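Local coordinates for bumblebee peptidoglycan recognition protein SA (Bombus, PDB 5XZ4) that probably recognises bacterial peptidoglycan in bumblebee immunity, with a preference for the Dap-type over the Lys-type polymer, at residues F111-H125 / P155-E168. Residues are numbered along the deposited sequence; the frame is centred on the assembly and turned at random.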
loop_
_atom_site.group_PDB
_atom_site.type_symbol
_atom_site.label_atom_id
_atom_site.label_comp_id
_atom_site.label_asym_id
_atom_site.label_seq_id
_atom_site.Cartn_x
_atom_site.Cartn_y
_atom_site.Cartn_z
ATOM N N PHE A 111 -4.519 -11.516 5.160
ATOM C CA PHE A 111 -4.181 -12.530 4.155
ATOM C C PHE A 111 -3.172 -13.583 4.629
ATOM O O PHE A 111 -2.439 -14.155 3.824
ATOM C CB PHE A 111 -3.833 -11.840 2.808
ATOM C CG PHE A 111 -4.951 -10.954 2.334
ATOM C CD1 PHE A 111 -6.150 -11.519 1.899
ATOM C CD2 PHE A 111 -4.854 -9.563 2.424
ATOM C CE1 PHE A 111 -7.232 -10.720 1.529
ATOM C CE2 PHE A 111 -5.944 -8.753 2.054
ATOM C CZ PHE A 111 -7.127 -9.337 1.605
ATOM N N GLN A 112 -3.194 -13.851 5.942
ATOM C CA GLN A 112 -2.383 -14.913 6.554
ATOM C C GLN A 112 -2.869 -16.303 6.139
ATOM O O GLN A 112 -2.065 -17.178 5.834
ATOM C CB GLN A 112 -2.351 -14.762 8.089
ATOM C CG GLN A 112 -1.504 -15.807 8.841
ATOM C CD GLN A 112 -0.040 -15.907 8.395
ATOM O OE1 GLN A 112 0.540 -14.915 7.916
ATOM N NE2 GLN A 112 0.548 -17.064 8.555
ATOM N N GLU A 113 -4.188 -16.472 6.105
ATOM C CA GLU A 113 -4.822 -17.779 5.913
ATOM C C GLU A 113 -5.648 -17.832 4.630
ATOM O O GLU A 113 -5.872 -18.911 4.077
ATOM C CB GLU A 113 -5.721 -18.113 7.109
ATOM C CG GLU A 113 -4.995 -18.227 8.443
ATOM C CD GLU A 113 -4.702 -19.659 8.832
ATOM O OE1 GLU A 113 -4.079 -20.395 8.034
ATOM O OE2 GLU A 113 -5.094 -20.042 9.952
ATOM N N LYS A 114 -6.128 -16.670 4.185
ATOM C CA LYS A 114 -6.863 -16.576 2.919
ATOM C C LYS A 114 -6.147 -15.735 1.868
ATOM O O LYS A 114 -5.374 -14.818 2.190
ATOM C CB LYS A 114 -8.304 -16.089 3.111
ATOM C CG LYS A 114 -8.482 -14.814 3.915
ATOM C CD LYS A 114 -9.936 -14.642 4.365
ATOM C CE LYS A 114 -10.291 -15.500 5.565
ATOM N NZ LYS A 114 -11.742 -15.467 5.907
ATOM N N ALA A 115 -6.415 -16.067 0.609
ATOM C CA ALA A 115 -5.853 -15.356 -0.540
ATOM C C ALA A 115 -6.545 -14.019 -0.776
ATOM O O ALA A 115 -7.739 -13.870 -0.510
ATOM C CB ALA A 115 -5.957 -16.209 -1.793
ATOM N N ALA A 116 -5.788 -13.042 -1.275
ATOM C CA ALA A 116 -6.385 -11.816 -1.797
ATOM C C ALA A 116 -7.083 -12.110 -3.140
ATOM O O ALA A 116 -6.630 -12.968 -3.909
ATOM C CB ALA A 116 -5.321 -10.753 -1.946
ATOM N N SER A 117 -8.193 -11.422 -3.405
ATOM C CA SER A 117 -8.973 -11.692 -4.616
ATOM C C SER A 117 -8.197 -11.253 -5.862
ATOM O O SER A 117 -7.304 -10.389 -5.792
ATOM C CB SER A 117 -10.318 -10.980 -4.588
ATOM O OG SER A 117 -10.122 -9.589 -4.625
ATOM N N ASP A 118 -8.596 -11.805 -7.006
ATOM C CA ASP A 118 -7.999 -11.395 -8.279
ATOM C C ASP A 118 -8.118 -9.891 -8.552
ATOM O O ASP A 118 -7.160 -9.258 -9.025
ATOM C CB ASP A 118 -8.616 -12.165 -9.437
ATOM C CG ASP A 118 -8.273 -13.648 -9.426
ATOM O OD1 ASP A 118 -7.212 -14.050 -8.900
ATOM O OD2 ASP A 118 -9.100 -14.416 -9.957
ATOM N N LYS A 119 -9.276 -9.290 -8.259
ATOM C CA LYS A 119 -9.434 -7.863 -8.524
ATOM C C LYS A 119 -8.487 -7.010 -7.671
ATOM O O LYS A 119 -8.039 -5.965 -8.129
ATOM C CB LYS A 119 -10.886 -7.382 -8.475
ATOM C CG LYS A 119 -11.473 -7.393 -7.094
ATOM C CD LYS A 119 -12.996 -7.486 -7.072
ATOM C CE LYS A 119 -13.727 -6.707 -8.154
ATOM N NZ LYS A 119 -15.162 -6.578 -7.877
ATOM N N MET A 120 -8.145 -7.472 -6.461
ATOM C CA MET A 120 -7.177 -6.745 -5.621
ATOM C C MET A 120 -5.776 -6.880 -6.197
ATOM O O MET A 120 -5.064 -5.885 -6.338
ATOM C CB MET A 120 -7.163 -7.244 -4.166
ATOM C CG MET A 120 -8.497 -7.098 -3.438
ATOM S SD MET A 120 -8.359 -7.695 -1.743
ATOM C CE MET A 120 -7.709 -6.276 -0.883
ATOM N N LEU A 121 -5.377 -8.107 -6.544
ATOM C CA LEU A 121 -4.051 -8.300 -7.130
ATOM C C LEU A 121 -3.886 -7.540 -8.443
ATOM O O LEU A 121 -2.826 -6.927 -8.673
ATOM C CB LEU A 121 -3.793 -9.773 -7.354
ATOM C CG LEU A 121 -3.437 -10.544 -6.093
ATOM C CD1 LEU A 121 -3.718 -12.002 -6.399
ATOM C CD2 LEU A 121 -1.975 -10.258 -5.703
ATOM N N ASN A 122 -4.919 -7.545 -9.281
ATOM C CA ASN A 122 -4.852 -6.828 -10.545
ATOM C C ASN A 122 -4.739 -5.316 -10.338
ATOM O O ASN A 122 -3.966 -4.648 -11.027
ATOM C CB ASN A 122 -6.033 -7.182 -11.447
ATOM C CG ASN A 122 -5.784 -6.807 -12.892
ATOM O OD1 ASN A 122 -6.032 -5.676 -13.277
ATOM N ND2 ASN A 122 -5.270 -7.751 -13.696
ATOM N N ALA A 123 -5.484 -4.767 -9.388
ATOM C CA ALA A 123 -5.385 -3.327 -9.094
ATOM C C ALA A 123 -3.979 -2.939 -8.631
ATOM O O ALA A 123 -3.400 -1.937 -9.082
ATOM C CB ALA A 123 -6.427 -2.902 -8.054
ATOM N N ALA A 124 -3.411 -3.738 -7.729
ATOM C CA ALA A 124 -2.054 -3.454 -7.254
ATOM C C ALA A 124 -1.000 -3.583 -8.370
ATOM O O ALA A 124 -0.104 -2.731 -8.484
ATOM C CB ALA A 124 -1.704 -4.380 -6.108
ATOM N N HIS A 125 -1.118 -4.629 -9.176
ATOM C CA HIS A 125 -0.106 -4.812 -10.238
ATOM C C HIS A 125 -0.241 -3.710 -11.297
ATOM O O HIS A 125 0.780 -3.215 -11.792
ATOM C CB HIS A 125 -0.222 -6.201 -10.847
ATOM C CG HIS A 125 1.020 -6.685 -11.530
ATOM N ND1 HIS A 125 2.308 -6.420 -11.106
ATOM C CD2 HIS A 125 1.131 -7.496 -12.611
ATOM C CE1 HIS A 125 3.158 -7.054 -11.916
ATOM N NE2 HIS A 125 2.462 -7.709 -12.824
ATOM N N PRO A 155 2.872 -9.403 4.494
ATOM C CA PRO A 155 1.491 -9.164 4.089
ATOM C C PRO A 155 0.575 -10.379 4.264
ATOM O O PRO A 155 -0.474 -10.457 3.611
ATOM C CB PRO A 155 1.662 -8.856 2.585
ATOM C CG PRO A 155 2.756 -9.813 2.172
ATOM C CD PRO A 155 3.724 -9.729 3.327
ATOM N N GLY A 156 0.988 -11.310 5.123
ATOM C CA GLY A 156 0.296 -12.580 5.319
ATOM C C GLY A 156 0.858 -13.643 4.403
ATOM O O GLY A 156 1.200 -13.363 3.250
ATOM N N SER A 157 0.967 -14.864 4.908
ATOM C CA SER A 157 1.619 -15.930 4.155
ATOM C C SER A 157 1.015 -16.181 2.775
ATOM O O SER A 157 1.746 -16.428 1.816
ATOM C CB SER A 157 1.642 -17.218 4.975
ATOM O OG SER A 157 2.484 -17.046 6.098
ATOM N N LYS A 158 -0.313 -16.104 2.675
ATOM C CA LYS A 158 -0.969 -16.379 1.412
ATOM C C LYS A 158 -0.713 -15.286 0.359
ATOM O O LYS A 158 -0.386 -15.602 -0.780
ATOM C CB LYS A 158 -2.463 -16.640 1.609
ATOM C CG LYS A 158 -3.142 -17.255 0.407
ATOM C CD LYS A 158 -2.942 -18.763 0.317
ATOM C CE LYS A 158 -3.669 -19.331 -0.892
ATOM N NZ LYS A 158 -3.179 -20.697 -1.205
ATOM N N LEU A 159 -0.844 -14.013 0.762
ATOM C CA LEU A 159 -0.557 -12.894 -0.129
ATOM C C LEU A 159 0.930 -12.872 -0.495
ATOM O O LEU A 159 1.274 -12.562 -1.636
ATOM C CB LEU A 159 -1.009 -11.566 0.476
ATOM C CG LEU A 159 -0.754 -10.292 -0.329
ATOM C CD1 LEU A 159 -1.206 -10.328 -1.785
ATOM C CD2 LEU A 159 -1.467 -9.171 0.399
ATOM N N GLN A 160 1.795 -13.205 0.459
ATOM C CA GLN A 160 3.230 -13.327 0.177
ATOM C C GLN A 160 3.505 -14.314 -0.970
ATOM O O GLN A 160 4.302 -14.020 -1.865
ATOM C CB GLN A 160 4.005 -13.685 1.442
ATOM C CG GLN A 160 5.515 -13.834 1.228
ATOM C CD GLN A 160 6.224 -12.505 1.003
ATOM O OE1 GLN A 160 5.682 -11.444 1.278
ATOM N NE2 GLN A 160 7.452 -12.559 0.514
ATOM N N LYS A 161 2.834 -15.467 -0.951
ATOM C CA LYS A 161 2.928 -16.435 -2.056
ATOM C C LYS A 161 2.402 -15.836 -3.370
ATOM O O LYS A 161 3.024 -15.992 -4.423
ATOM C CB LYS A 161 2.203 -17.750 -1.707
ATOM C CG LYS A 161 2.912 -18.576 -0.642
ATOM C CD LYS A 161 2.224 -19.903 -0.335
ATOM C CE LYS A 161 3.024 -20.742 0.662
ATOM N NZ LYS A 161 3.019 -20.181 2.048
ATOM N N GLN A 162 1.279 -15.111 -3.313
ATOM C CA GLN A 162 0.659 -14.567 -4.515
ATOM C C GLN A 162 1.549 -13.543 -5.254
ATOM O O GLN A 162 1.608 -13.537 -6.477
ATOM C CB GLN A 162 -0.714 -13.949 -4.181
ATOM C CG GLN A 162 -1.772 -14.969 -3.741
ATOM C CD GLN A 162 -3.056 -14.290 -3.262
ATOM O OE1 GLN A 162 -3.111 -13.744 -2.164
ATOM N NE2 GLN A 162 -4.081 -14.342 -4.084
ATOM N N ILE A 163 2.237 -12.669 -4.522
ATOM C CA ILE A 163 3.075 -11.656 -5.172
ATOM C C ILE A 163 4.317 -12.230 -5.882
ATOM O O ILE A 163 4.880 -11.556 -6.749
ATOM C CB ILE A 163 3.466 -10.479 -4.241
ATOM C CG1 ILE A 163 4.397 -10.931 -3.113
ATOM C CG2 ILE A 163 2.222 -9.777 -3.704
ATOM C CD1 ILE A 163 4.912 -9.794 -2.249
ATOM N N LYS A 164 4.715 -13.464 -5.547
ATOM C CA LYS A 164 5.825 -14.143 -6.239
ATOM C C LYS A 164 5.540 -14.402 -7.736
ATOM O O LYS A 164 6.474 -14.692 -8.502
ATOM C CB LYS A 164 6.231 -15.437 -5.508
ATOM C CG LYS A 164 6.686 -15.194 -4.077
ATOM C CD LYS A 164 7.101 -16.474 -3.377
ATOM C CE LYS A 164 7.544 -16.149 -1.962
ATOM N NZ LYS A 164 8.115 -17.322 -1.254
ATOM N N ASN A 165 4.263 -14.276 -8.147
ATOM C CA ASN A 165 3.858 -14.441 -9.543
ATOM C C ASN A 165 4.190 -13.207 -10.419
ATOM O O ASN A 165 4.046 -13.247 -11.639
ATOM C CB ASN A 165 2.353 -14.762 -9.629
ATOM C CG ASN A 165 1.985 -16.091 -8.980
ATOM O OD1 ASN A 165 2.713 -17.066 -9.086
ATOM N ND2 ASN A 165 0.841 -16.128 -8.321
ATOM N N TRP A 166 4.604 -12.108 -9.792
ATOM C CA TRP A 166 5.013 -10.885 -10.485
ATOM C C TRP A 166 6.511 -10.928 -10.760
ATOM O O TRP A 166 7.290 -11.248 -9.870
ATOM C CB TRP A 166 4.713 -9.674 -9.596
ATOM C CG TRP A 166 3.260 -9.411 -9.309
ATOM C CD1 TRP A 166 2.176 -9.855 -10.028
ATOM C CD2 TRP A 166 2.746 -8.588 -8.265
ATOM N NE1 TRP A 166 1.003 -9.365 -9.463
ATOM C CE2 TRP A 166 1.329 -8.570 -8.397
ATOM C CE3 TRP A 166 3.347 -7.834 -7.247
ATOM C CZ2 TRP A 166 0.519 -7.858 -7.520
ATOM C CZ3 TRP A 166 2.549 -7.144 -6.378
ATOM C CH2 TRP A 166 1.149 -7.141 -6.526
ATOM N N LEU A 167 6.933 -10.584 -11.985
ATOM C CA LEU A 167 8.362 -10.573 -12.321
ATOM C C LEU A 167 9.141 -9.571 -11.491
ATOM O O LEU A 167 10.336 -9.737 -11.275
ATOM C CB LEU A 167 8.607 -10.266 -13.816
ATOM C CG LEU A 167 8.190 -11.307 -14.854
ATOM C CD1 LEU A 167 8.568 -10.831 -16.257
ATOM C CD2 LEU A 167 8.819 -12.659 -14.557
ATOM N N GLU A 168 8.457 -8.522 -11.030
ATOM C CA GLU A 168 9.094 -7.478 -10.222
ATOM C C GLU A 168 9.436 -7.944 -8.811
ATOM O O GLU A 168 10.232 -7.295 -8.130
ATOM C CB GLU A 168 8.228 -6.208 -10.156
ATOM C CG GLU A 168 7.906 -5.598 -11.521
ATOM C CD GLU A 168 6.618 -6.114 -12.139
ATOM O OE1 GLU A 168 6.075 -7.151 -11.735
ATOM O OE2 GLU A 168 6.124 -5.478 -13.093
HETATM O O HOH W 1 3.210 -14.243 6.981
HETATM O O HOH W 2 5.280 -9.126 -13.732
#
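Gln162 and Ala116 pair amide to peptide where helix 157-163 meets the loop leading into helix 118-134, on one side of the mixed sheet of the amidase-like PGRP fold. Glutamine suits this place, offering both donor and acceptor: OE1 takes Ala116 N at 2.9 Å and NE2 gives to Ala116 O at 2.9 Å, each in the acceptor's carbonyl plane. With CG anti to the carbonyl carbon (chi1 -67°) and the chain stretched beyond it, the amide lies against the Ala115-Ala116 backbone. At the helix start, Gln112 OE1 accepts from Ser157 N (3.0 Å), while Phe111 O receives weaker bonds from Lys158 N and Leu159 N. The N-cap Gly156, at phi 92° and tight against Phe111 and Gln112, suits a residue without a side chain.

Apolar groups fill the middle. Leu159 CD1 meets Leu121 CD2 (4.0 Å) and Ala116 CB; Leu159 and Ala116 also touch Phe107 of strand 102-107. Small Ala124 sets its CB against Trp166 CH2, 4.0 Å away.

The His125 ring stacks face-to-face on the five-membered ring of Trp166, centroids 3.6 Å apart, planes at 2°. Glu168, salt-bridged to Lys132 through OE2, accepts from water 2, near His125 NE2; its OE1 lies in the imidazole plane, 2.9 Å from carbon CE1 of His125.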